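Local structure of tight junction protein ZO-3 (Homo sapiens, 3KFV) at residues Phe23-Val28 with Ala124-Gly129. The protein links tight junction transmembrane proteins such as claudins and occludin to the actin cytoskeleton, as a MAGUK-family scaffold. Sequence-based numbering, arbitrary orientation.
Sequences FTRGDV and ALTRQG
Arg25 and Thr126 face each other across 8.2 Å between their CA atoms, the closest CA pair between a type II beta turn, Thr24 to Asp27, and the short helix that carries 124-129. The turn closes through Asp27 N to Thr24 O (2.9 Å). Asp27 also reaches back with its carboxylate: OD2 of Asp27 accepts Thr24 N on its anti side, somewhat out of the carboxylate plane, at 2.8 Å, and Gly26 occupies the turn position with positive phi, 110°. From this loop a single side chain spans the gap. Arg25 runs out extended from CG to NE, its CG anti to the carbonyl carbon (chi1 -76°), and NE donates to Thr126 OG1 at 2.6 Å with an N-H...O angle of 157°. The hydroxyl sits at the edge of the guanidinium, close to its plane, with Thr126 CB behind it 3.7 Å from Arg25 NE; the contact is polar and small, burying 82 Å² in all. Thr126 OG1 has a second hydrogen-bond partner in Tyr215 OH, from helix 207-215, while NH1 of Arg25 forms salt bridges with Glu12 and Glu79. With an alanine in place of Arg25, the Thr126 hydroxyl is likely to lose its donor from the loop, and Glu12 and Glu79 the charge they share. The turn belongs to the SH3 region and leads into strand 28-33; the helix precedes strand 134-141, which joins the same sheet, as in other MAGUK SH3-guanylate kinase modules. NE and NH1 thus divide the work: one guanidinium ties the turn to a helix hydroxyl and to two carboxylates, whose charge would help offset its own in a partly buried setting.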
loop_
_atom_site.group_PDB
_atom_site.type_symbol
_atom_site.label_atom_id
_atom_site.label_comp_id
_atom_site.label_asym_id
_atom_site.label_seq_id
_atom_site.Cartn_x
_atom_site.Cartn_y
_atom_site.Cartn_z
ATOM N N PHE A 23 -3.569 -3.999 -17.581
ATOM C CA PHE A 23 -3.854 -3.724 -16.181
ATOM C C PHE A 23 -3.964 -4.961 -15.303
ATOM O O PHE A 23 -4.022 -6.099 -15.788
ATOM C CB PHE A 23 -5.095 -2.838 -16.024
ATOM C CG PHE A 23 -6.330 -3.377 -16.686
ATOM C CD1 PHE A 23 -6.905 -2.708 -17.753
ATOM C CD2 PHE A 23 -6.934 -4.531 -16.226
ATOM C CE1 PHE A 23 -8.056 -3.189 -18.356
ATOM C CE2 PHE A 23 -8.081 -5.016 -16.826
ATOM C CZ PHE A 23 -8.640 -4.343 -17.894
ATOM N N THR A 24 -4.001 -4.709 -14.001
ATOM C CA THR A 24 -4.016 -5.753 -12.993
ATOM C C THR A 24 -5.091 -5.427 -11.971
ATOM O O THR A 24 -5.409 -4.261 -11.758
ATOM C CB THR A 24 -2.635 -5.829 -12.293
ATOM O OG1 THR A 24 -1.695 -6.461 -13.170
ATOM C CG2 THR A 24 -2.704 -6.605 -10.975
ATOM N N ARG A 25 -5.666 -6.448 -11.348
ATOM C CA ARG A 25 -6.561 -6.214 -10.218
ATOM C C ARG A 25 -6.068 -5.058 -9.344
ATOM O O ARG A 25 -4.991 -5.134 -8.747
ATOM C CB ARG A 25 -6.692 -7.476 -9.367
ATOM C CG ARG A 25 -7.574 -8.529 -9.971
ATOM C CD ARG A 25 -7.553 -9.794 -9.144
ATOM N NE ARG A 25 -8.728 -10.618 -9.408
ATOM C CZ ARG A 25 -8.904 -11.348 -10.506
ATOM N NH1 ARG A 25 -7.980 -11.357 -11.456
ATOM N NH2 ARG A 25 -10.006 -12.069 -10.656
ATOM N N GLY A 26 -6.855 -3.987 -9.281
ATOM C CA GLY A 26 -6.560 -2.879 -8.393
ATOM C C GLY A 26 -6.118 -1.607 -9.089
ATOM O O GLY A 26 -6.164 -0.530 -8.499
ATOM N N ASP A 27 -5.678 -1.719 -10.336
ATOM C CA ASP A 27 -5.283 -0.542 -11.098
ATOM C C ASP A 27 -6.469 0.393 -11.287
ATOM O O ASP A 27 -7.616 -0.043 -11.313
ATOM C CB ASP A 27 -4.691 -0.941 -12.449
ATOM C CG ASP A 27 -3.246 -1.412 -12.335
ATOM O OD1 ASP A 27 -2.482 -0.806 -11.554
ATOM O OD2 ASP A 27 -2.874 -2.384 -13.031
ATOM N N VAL A 28 -6.185 1.686 -11.400
ATOM C CA VAL A 28 -7.235 2.687 -11.534
ATOM C C VAL A 28 -7.024 3.508 -12.795
ATOM O O VAL A 28 -5.901 3.876 -13.132
ATOM C CB VAL A 28 -7.297 3.627 -10.303
ATOM C CG1 VAL A 28 -8.317 4.723 -10.525
ATOM C CG2 VAL A 28 -7.638 2.843 -9.041
ATOM N N ALA A 124 -8.920 -14.418 -5.153
ATOM C CA ALA A 124 -9.788 -14.897 -4.083
ATOM C C ALA A 124 -10.497 -13.730 -3.395
ATOM O O ALA A 124 -11.635 -13.859 -2.930
ATOM C CB ALA A 124 -8.995 -15.711 -3.077
ATOM N N LEU A 125 -9.818 -12.589 -3.327
ATOM C CA LEU A 125 -10.415 -11.405 -2.734
ATOM C C LEU A 125 -11.478 -10.790 -3.645
ATOM O O LEU A 125 -12.499 -10.309 -3.156
ATOM C CB LEU A 125 -9.342 -10.385 -2.359
ATOM C CG LEU A 125 -8.484 -10.753 -1.142
ATOM C CD1 LEU A 125 -7.324 -9.775 -0.979
ATOM C CD2 LEU A 125 -9.333 -10.805 0.128
ATOM N N THR A 126 -11.257 -10.814 -4.959
ATOM C CA THR A 126 -12.258 -10.296 -5.890
ATOM C C THR A 126 -13.571 -11.043 -5.735
ATOM O O THR A 126 -14.644 -10.464 -5.857
ATOM C CB THR A 126 -11.836 -10.411 -7.361
ATOM O OG1 THR A 126 -10.471 -10.015 -7.513
ATOM C CG2 THR A 126 -12.727 -9.523 -8.232
ATOM N N ARG A 127 -13.480 -12.341 -5.475
ATOM C CA ARG A 127 -14.670 -13.148 -5.250
ATOM C C ARG A 127 -15.260 -12.821 -3.887
ATOM O O ARG A 127 -16.422 -12.422 -3.783
ATOM C CB ARG A 127 -14.345 -14.641 -5.355
ATOM C CG ARG A 127 -14.110 -15.123 -6.781
ATOM C CD ARG A 127 -15.338 -14.876 -7.654
ATOM N N GLN A 128 -14.449 -12.973 -2.844
ATOM C CA GLN A 128 -14.908 -12.705 -1.483
ATOM C C GLN A 128 -15.425 -11.274 -1.325
ATOM O O GLN A 128 -16.235 -10.999 -0.439
ATOM C CB GLN A 128 -13.803 -13.015 -0.464
ATOM C CG GLN A 128 -13.467 -14.507 -0.371
ATOM C CD GLN A 128 -12.159 -14.784 0.348
ATOM O OE1 GLN A 128 -11.342 -13.881 0.547
ATOM N NE2 GLN A 128 -11.952 -16.042 0.741
ATOM N N GLY A 129 -14.968 -10.377 -2.198
ATOM C CA GLY A 129 -15.395 -8.987 -2.174
ATOM C C GLY A 129 -16.570 -8.698 -3.096
ATOM O O GLY A 129 -17.234 -7.668 -2.967
#